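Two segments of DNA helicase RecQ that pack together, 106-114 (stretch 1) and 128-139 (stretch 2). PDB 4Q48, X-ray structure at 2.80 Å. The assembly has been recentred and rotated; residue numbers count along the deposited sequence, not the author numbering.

Stretch 1, residues 106-114: VEDALLRGD
Stretch 2 128-139: PRTLDLLERAPV

What polar interaction ties the two stretches together? A bidentate salt bridge joins Glu 107 to Arg 129. Arg 129 NH1 donates to Glu 107 OE2 at 2.7 Å and Arg 129 NH2 to Glu 107 OE1 at 3.2 Å, so the carboxylate meets the guanidinium at its edge, near the plane. Glu 107 (chi1 m, chi2 t, chi3 -10°) has its CA-to-CB bond toward stretch 2; Arg 129 starts out sideways and reaches over with chi1, chi2 and chi3 all t and chi4 -109°.

How do the backbones run? The helix that enters at Val 106 and runs to Leu 111, and the helix that starts at Pro 128, point roughly the same way, their axes 29° apart and 10.8 Å at closest approach. The axes converge toward their C-terminal ends, and the closest CA pair comes just past the second helix, Leu 111 CA to Ala 137 CA at 4.8 Å. By then stretch 2 is extended, with phi/psi -124/151 at Ala 137 and -77/103 at Pro 138.

Which side chains pack across the contact? Leu 133 (m, t) points toward stretch 1, its CD1 3.5 Å from Glu 107 CG, so the glutamate's aliphatic stem rests on Leu 133 while its carboxylate holds Arg 129. Leu 110 (t, p) sets CG 3.9 Å from Ala 137 CB, and its CD2 is 4.4 Å from Leu 134 CD2. Leu 111 (m, t) brings CD2 within 3.5 Å of Ala 137 CB and 3.1 Å of Arg 136 O, the latter short for a carbon-oxygen contact.

How does the contact end? Arg 112 leaves helical geometry at -89/10, and Gly 113 follows at 66/29, a positive phi that favours glycine. The Pro 138 ring, C-gamma endo, lies against this turn: its CD is 3.6 Å from Leu 110 O, and its CG 3.8 Å from Gly 113 CA.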

ATOM      1  N   VAL A 106     -14.212 -20.618 -24.581  1.00 43.95           N
ATOM      2  CA  VAL A 106     -13.842 -20.521 -23.189  1.00 43.52           C
ATOM      3  C   VAL A 106     -15.134 -20.612 -22.402  1.00 44.73           C
ATOM      4  O   VAL A 106     -15.217 -21.261 -21.348  1.00 40.93           O
ATOM      5  CB  VAL A 106     -13.072 -19.219 -22.909  1.00 44.25           C
ATOM      6  CG1 VAL A 106     -12.862 -19.003 -21.422  1.00 35.81           C
ATOM      7  CG2 VAL A 106     -11.734 -19.278 -23.627  1.00 43.20           C
ATOM      8  N   GLU A 107     -16.157 -19.976 -22.944  1.00 44.55           N
ATOM      9  CA  GLU A 107     -17.484 -20.091 -22.378  1.00 49.38           C
ATOM     10  C   GLU A 107     -17.956 -21.549 -22.356  1.00 46.73           C
ATOM     11  O   GLU A 107     -18.505 -21.983 -21.330  1.00 38.85           O
ATOM     12  CB  GLU A 107     -18.462 -19.207 -23.140  1.00 41.28           C
ATOM     13  CG  GLU A 107     -18.319 -17.774 -22.727  1.00 43.03           C
ATOM     14  CD  GLU A 107     -19.098 -16.845 -23.605  1.00 47.85           C
ATOM     15  OE1 GLU A 107     -19.600 -17.316 -24.648  1.00 50.79           O
ATOM     16  OE2 GLU A 107     -19.213 -15.649 -23.255  1.00 45.96           O
ATOM     17  N   ASP A 108     -17.739 -22.293 -23.449  1.00 40.49           N
ATOM     18  CA  ASP A 108     -18.144 -23.702 -23.467  1.00 48.68           C
ATOM     19  C   ASP A 108     -17.382 -24.443 -22.398  1.00 45.30           C
ATOM     20  O   ASP A 108     -17.929 -25.265 -21.666  1.00 39.64           O
ATOM     21  CB  ASP A 108     -17.864 -24.382 -24.818  1.00 57.86           C
ATOM     22  CG  ASP A 108     -19.029 -24.286 -25.800  1.00 69.17           C
ATOM     23  OD1 ASP A 108     -19.957 -23.459 -25.602  1.00 61.25           O
ATOM     24  OD2 ASP A 108     -18.994 -25.051 -26.795  1.00 74.67           O
ATOM     25  N   ALA A 109     -16.109 -24.094 -22.287  1.00 46.08           N
ATOM     26  CA  ALA A 109     -15.229 -24.800 -21.392  1.00 42.81           C
ATOM     27  C   ALA A 109     -15.608 -24.487 -19.960  1.00 42.47           C
ATOM     28  O   ALA A 109     -15.605 -25.372 -19.101  1.00 42.66           O
ATOM     29  CB  ALA A 109     -13.775 -24.422 -21.690  1.00 40.30           C
ATOM     30  N   LEU A 110     -15.998 -23.238 -19.729  1.00 38.67           N
ATOM     31  CA  LEU A 110     -16.515 -22.827 -18.442  1.00 36.64           C
ATOM     32  C   LEU A 110     -17.781 -23.631 -18.094  1.00 43.01           C
ATOM     33  O   LEU A 110     -17.898 -24.226 -17.009  1.00 39.37           O
ATOM     34  CB  LEU A 110     -16.815 -21.328 -18.464  1.00 33.41           C
ATOM     35  CG  LEU A 110     -17.518 -20.716 -17.254  1.00 30.35           C
ATOM     36  CD1 LEU A 110     -16.627 -20.775 -16.013  1.00 30.74           C
ATOM     37  CD2 LEU A 110     -17.938 -19.284 -17.546  1.00 31.39           C
ATOM     38  N   LEU A 111     -18.706 -23.698 -19.045  1.00 41.08           N
ATOM     39  CA  LEU A 111     -19.977 -24.349 -18.795  1.00 35.49           C
ATOM     40  C   LEU A 111     -19.820 -25.836 -18.546  1.00 37.02           C
ATOM     41  O   LEU A 111     -20.610 -26.417 -17.796  1.00 38.14           O
ATOM     42  CB  LEU A 111     -20.949 -24.076 -19.946  1.00 34.20           C
ATOM     43  CG  LEU A 111     -21.426 -22.624 -19.826  1.00 33.00           C
ATOM     44  CD1 LEU A 111     -22.297 -22.142 -20.967  1.00 29.50           C
ATOM     45  CD2 LEU A 111     -22.146 -22.482 -18.519  1.00 33.47           C
ATOM     46  N   ARG A 112     -18.794 -26.444 -19.141  1.00 40.43           N
ATOM     47  CA  ARG A 112     -18.586 -27.898 -19.038  1.00 42.15           C
ATOM     48  C   ARG A 112     -17.742 -28.317 -17.844  1.00 44.26           C
ATOM     49  O   ARG A 112     -17.405 -29.508 -17.705  1.00 43.38           O
ATOM     50  CB  ARG A 112     -17.901 -28.437 -20.304  1.00 45.31           C
ATOM     51  CG  ARG A 112     -18.803 -28.753 -21.480  1.00 53.67           C
ATOM     52  CD  ARG A 112     -18.027 -29.541 -22.539  1.00 61.78           C
ATOM     53  NE  ARG A 112     -18.845 -30.608 -23.121  1.00 69.23           N
ATOM     54  CZ  ARG A 112     -18.963 -31.830 -22.606  1.00 68.99           C
ATOM     55  NH1 ARG A 112     -18.304 -32.171 -21.508  1.00 63.24           N
ATOM     56  NH2 ARG A 112     -19.730 -32.731 -23.200  1.00 81.13           N
ATOM     57  N   GLY A 113     -17.481 -27.362 -16.948  1.00 43.37           N
ATOM     58  CA  GLY A 113     -16.713 -27.607 -15.733  1.00 42.93           C
ATOM     59  C   GLY A 113     -15.259 -27.954 -16.047  1.00 44.01           C
ATOM     60  O   GLY A 113     -14.598 -28.658 -15.307  1.00 33.47           O
ATOM     61  N   ASP A 114     -14.765 -27.427 -17.159  1.00 46.36           N
ATOM     62  CA  ASP A 114     -13.453 -27.789 -17.672  1.00 47.19           C
ATOM     63  C   ASP A 114     -12.310 -26.896 -17.167  1.00 47.60           C
ATOM     64  O   ASP A 114     -11.138 -27.180 -17.402  1.00 50.32           O
ATOM     65  CB  ASP A 114     -13.470 -27.695 -19.210  1.00 48.78           C
ATOM     66  CG  ASP A 114     -13.867 -28.983 -19.884  1.00 51.34           C
ATOM     67  OD1 ASP A 114     -13.977 -30.039 -19.197  1.00 48.61           O
ATOM     68  OD2 ASP A 114     -14.040 -28.917 -21.130  1.00 52.97           O
ATOM     69  N   PRO A 128     -24.397  -7.992 -18.873  1.00 54.49           N
ATOM     70  CA  PRO A 128     -25.580  -8.715 -18.373  1.00 52.43           C
ATOM     71  C   PRO A 128     -25.616 -10.162 -18.869  1.00 44.30           C
ATOM     72  O   PRO A 128     -25.993 -11.082 -18.145  1.00 40.69           O
ATOM     73  CB  PRO A 128     -26.755  -7.903 -18.938  1.00 48.97           C
ATOM     74  CG  PRO A 128     -26.186  -6.545 -19.218  1.00 49.82           C
ATOM     75  CD  PRO A 128     -24.778  -6.822 -19.684  1.00 52.42           C
ATOM     76  N   ARG A 129     -25.170 -10.350 -20.099  1.00 43.00           N
ATOM     77  CA  ARG A 129     -25.049 -11.682 -20.662  1.00 39.90           C
ATOM     78  C   ARG A 129     -24.068 -12.548 -19.873  1.00 48.95           C
ATOM     79  O   ARG A 129     -24.370 -13.708 -19.559  1.00 52.30           O
ATOM     80  CB  ARG A 129     -24.638 -11.592 -22.124  1.00 31.85           C
ATOM     81  CG  ARG A 129     -24.565 -12.901 -22.807  1.00 29.31           C
ATOM     82  CD  ARG A 129     -23.702 -12.789 -24.028  1.00 37.35           C
ATOM     83  NE  ARG A 129     -23.579 -14.049 -24.749  1.00 34.62           N
ATOM     84  CZ  ARG A 129     -22.464 -14.767 -24.770  1.00 40.71           C
ATOM     85  NH1 ARG A 129     -21.409 -14.332 -24.091  1.00 41.39           N
ATOM     86  NH2 ARG A 129     -22.407 -15.913 -25.451  1.00 44.55           N
ATOM     87  N   THR A 130     -22.901 -11.997 -19.543  1.00 45.81           N
ATOM     88  CA  THR A 130     -21.886 -12.781 -18.856  1.00 47.99           C
ATOM     89  C   THR A 130     -22.366 -13.248 -17.470  1.00 43.52           C
ATOM     90  O   THR A 130     -22.137 -14.387 -17.070  1.00 41.76           O
ATOM     91  CB  THR A 130     -20.570 -11.964 -18.698  1.00 45.69           C
ATOM     92  OG1 THR A 130     -20.077 -11.601 -19.988  1.00 47.11           O
ATOM     93  CG2 THR A 130     -19.492 -12.763 -17.951  1.00 35.99           C
ATOM     94  N   LEU A 131     -23.061 -12.376 -16.759  1.00 43.47           N
ATOM     95  CA  LEU A 131     -23.541 -12.706 -15.423  1.00 43.67           C
ATOM     96  C   LEU A 131     -24.568 -13.843 -15.495  1.00 46.21           C
ATOM     97  O   LEU A 131     -24.688 -14.654 -14.572  1.00 45.46           O
ATOM     98  CB  LEU A 131     -24.124 -11.460 -14.760  1.00 45.42           C
ATOM     99  CG  LEU A 131     -23.024 -10.488 -14.303  1.00 45.74           C
ATOM    100  CD1 LEU A 131     -23.582  -9.097 -14.189  1.00 49.16           C
ATOM    101  CD2 LEU A 131     -22.357 -10.897 -12.990  1.00 43.69           C
ATOM    102  N   ASP A 132     -25.278 -13.920 -16.618  1.00 46.32           N
ATOM    103  CA  ASP A 132     -26.259 -14.976 -16.828  1.00 42.29           C
ATOM    104  C   ASP A 132     -25.581 -16.352 -16.981  1.00 44.43           C
ATOM    105  O   ASP A 132     -26.047 -17.327 -16.367  1.00 44.25           O
ATOM    106  CB  ASP A 132     -27.112 -14.674 -18.076  1.00 41.47           C
ATOM    107  CG  ASP A 132     -28.234 -13.667 -17.806  1.00 40.88           C
ATOM    108  OD1 ASP A 132     -28.525 -13.373 -16.633  1.00 41.11           O
ATOM    109  OD2 ASP A 132     -28.814 -13.142 -18.779  1.00 39.55           O
ATOM    110  N   LEU A 133     -24.489 -16.428 -17.766  1.00 38.43           N
ATOM    111  CA  LEU A 133     -23.747 -17.681 -17.952  1.00 34.43           C
ATOM    112  C   LEU A 133     -23.264 -18.202 -16.616  1.00 43.30           C
ATOM    113  O   LEU A 133     -23.358 -19.407 -16.307  1.00 42.82           O
ATOM    114  CB  LEU A 133     -22.528 -17.521 -18.848  1.00 34.23           C
ATOM    115  CG  LEU A 133     -22.619 -17.276 -20.352  1.00 45.83           C
ATOM    116  CD1 LEU A 133     -21.322 -17.734 -20.953  1.00 45.46           C
ATOM    117  CD2 LEU A 133     -23.779 -17.993 -21.024  1.00 46.82           C
ATOM    118  N   LEU A 134     -22.772 -17.279 -15.805  1.00 36.22           N
ATOM    119  CA  LEU A 134     -22.202 -17.657 -14.535  1.00 35.58           C
ATOM    120  C   LEU A 134     -23.247 -18.353 -13.694  1.00 39.33           C
ATOM    121  O   LEU A 134     -22.944 -19.296 -12.954  1.00 39.13           O
ATOM    122  CB  LEU A 134     -21.661 -16.413 -13.835  1.00 40.17           C
ATOM    123  CG  LEU A 134     -20.363 -15.901 -14.485  1.00 36.59           C
ATOM    124  CD1 LEU A 134     -20.034 -14.504 -14.020  1.00 35.35           C
ATOM    125  CD2 LEU A 134     -19.213 -16.846 -14.162  1.00 25.44           C
ATOM    126  N   GLU A 135     -24.493 -17.905 -13.838  1.00 45.17           N
ATOM    127  CA  GLU A 135     -25.591 -18.457 -13.062  1.00 37.87           C
ATOM    128  C   GLU A 135     -25.818 -19.919 -13.423  1.00 37.34           C
ATOM    129  O   GLU A 135     -26.234 -20.717 -12.565  1.00 31.54           O
ATOM    130  CB  GLU A 135     -26.852 -17.634 -13.271  1.00 35.65           C
ATOM    131  CG  GLU A 135     -27.079 -16.620 -12.181  1.00 42.74           C
ATOM    132  CD  GLU A 135     -28.242 -15.673 -12.468  1.00 47.16           C
ATOM    133  OE1 GLU A 135     -28.923 -15.849 -13.494  1.00 46.42           O
ATOM    134  OE2 GLU A 135     -28.453 -14.724 -11.675  1.00 52.69           O
ATOM    135  N   ARG A 136     -25.513 -20.264 -14.679  1.00 34.21           N
ATOM    136  CA  ARG A 136     -25.615 -21.647 -15.153  1.00 34.48           C
ATOM    137  C   ARG A 136     -24.242 -22.322 -15.407  1.00 31.85           C
ATOM    138  O   ARG A 136     -24.134 -23.245 -16.208  1.00 32.89           O
ATOM    139  CB  ARG A 136     -26.509 -21.707 -16.419  1.00 34.02           C
ATOM    140  CG  ARG A 136     -26.231 -20.655 -17.501  1.00 37.85           C
ATOM    141  CD  ARG A 136     -27.336 -20.609 -18.559  1.00 34.83           C
ATOM    142  NE  ARG A 136     -26.938 -20.140 -19.898  1.00 36.37           N
ATOM    143  CZ  ARG A 136     -26.382 -20.907 -20.839  1.00 36.99           C
ATOM    144  NH1 ARG A 136     -26.171 -22.191 -20.615  1.00 36.46           N
ATOM    145  NH2 ARG A 136     -26.064 -20.398 -22.019  1.00 40.08           N
ATOM    146  N   ALA A 137     -23.209 -21.877 -14.693  1.00 36.00           N
ATOM    147  CA  ALA A 137     -21.886 -22.515 -14.744  1.00 31.12           C
ATOM    148  C   ALA A 137     -21.428 -22.926 -13.344  1.00 31.89           C
ATOM    149  O   ALA A 137     -21.813 -22.308 -12.346  1.00 32.59           O
ATOM    150  CB  ALA A 137     -20.873 -21.589 -15.375  1.00 35.43           C
ATOM    151  N   PRO A 138     -20.616 -23.989 -13.254  1.00 29.53           N
ATOM    152  CA  PRO A 138     -20.217 -24.466 -11.930  1.00 28.89           C
ATOM    153  C   PRO A 138     -19.141 -23.571 -11.354  1.00 36.54           C
ATOM    154  O   PRO A 138     -17.982 -23.650 -11.768  1.00 39.32           O
ATOM    155  CB  PRO A 138     -19.697 -25.862 -12.208  1.00 28.01           C
ATOM    156  CG  PRO A 138     -19.274 -25.831 -13.618  1.00 28.78           C
ATOM    157  CD  PRO A 138     -20.157 -24.883 -14.323  1.00 29.36           C
ATOM    158  N   VAL A 139     -19.516 -22.710 -10.416  1.00 34.39           N
ATOM    159  CA  VAL A 139     -18.581 -21.721  -9.914  1.00 32.50           C
ATOM    160  C   VAL A 139     -18.165 -22.013  -8.475  1.00 37.26           C
ATOM    161  O   VAL A 139     -19.010 -22.218  -7.589  1.00 35.09           O
ATOM    162  CB  VAL A 139     -19.186 -20.299  -9.992  1.00 29.38           C
ATOM    163  CG1 VAL A 139     -18.238 -19.290  -9.398  1.00 32.23           C
ATOM    164  CG2 VAL A 139     -19.536 -19.943 -11.421  1.00 22.57           C
TER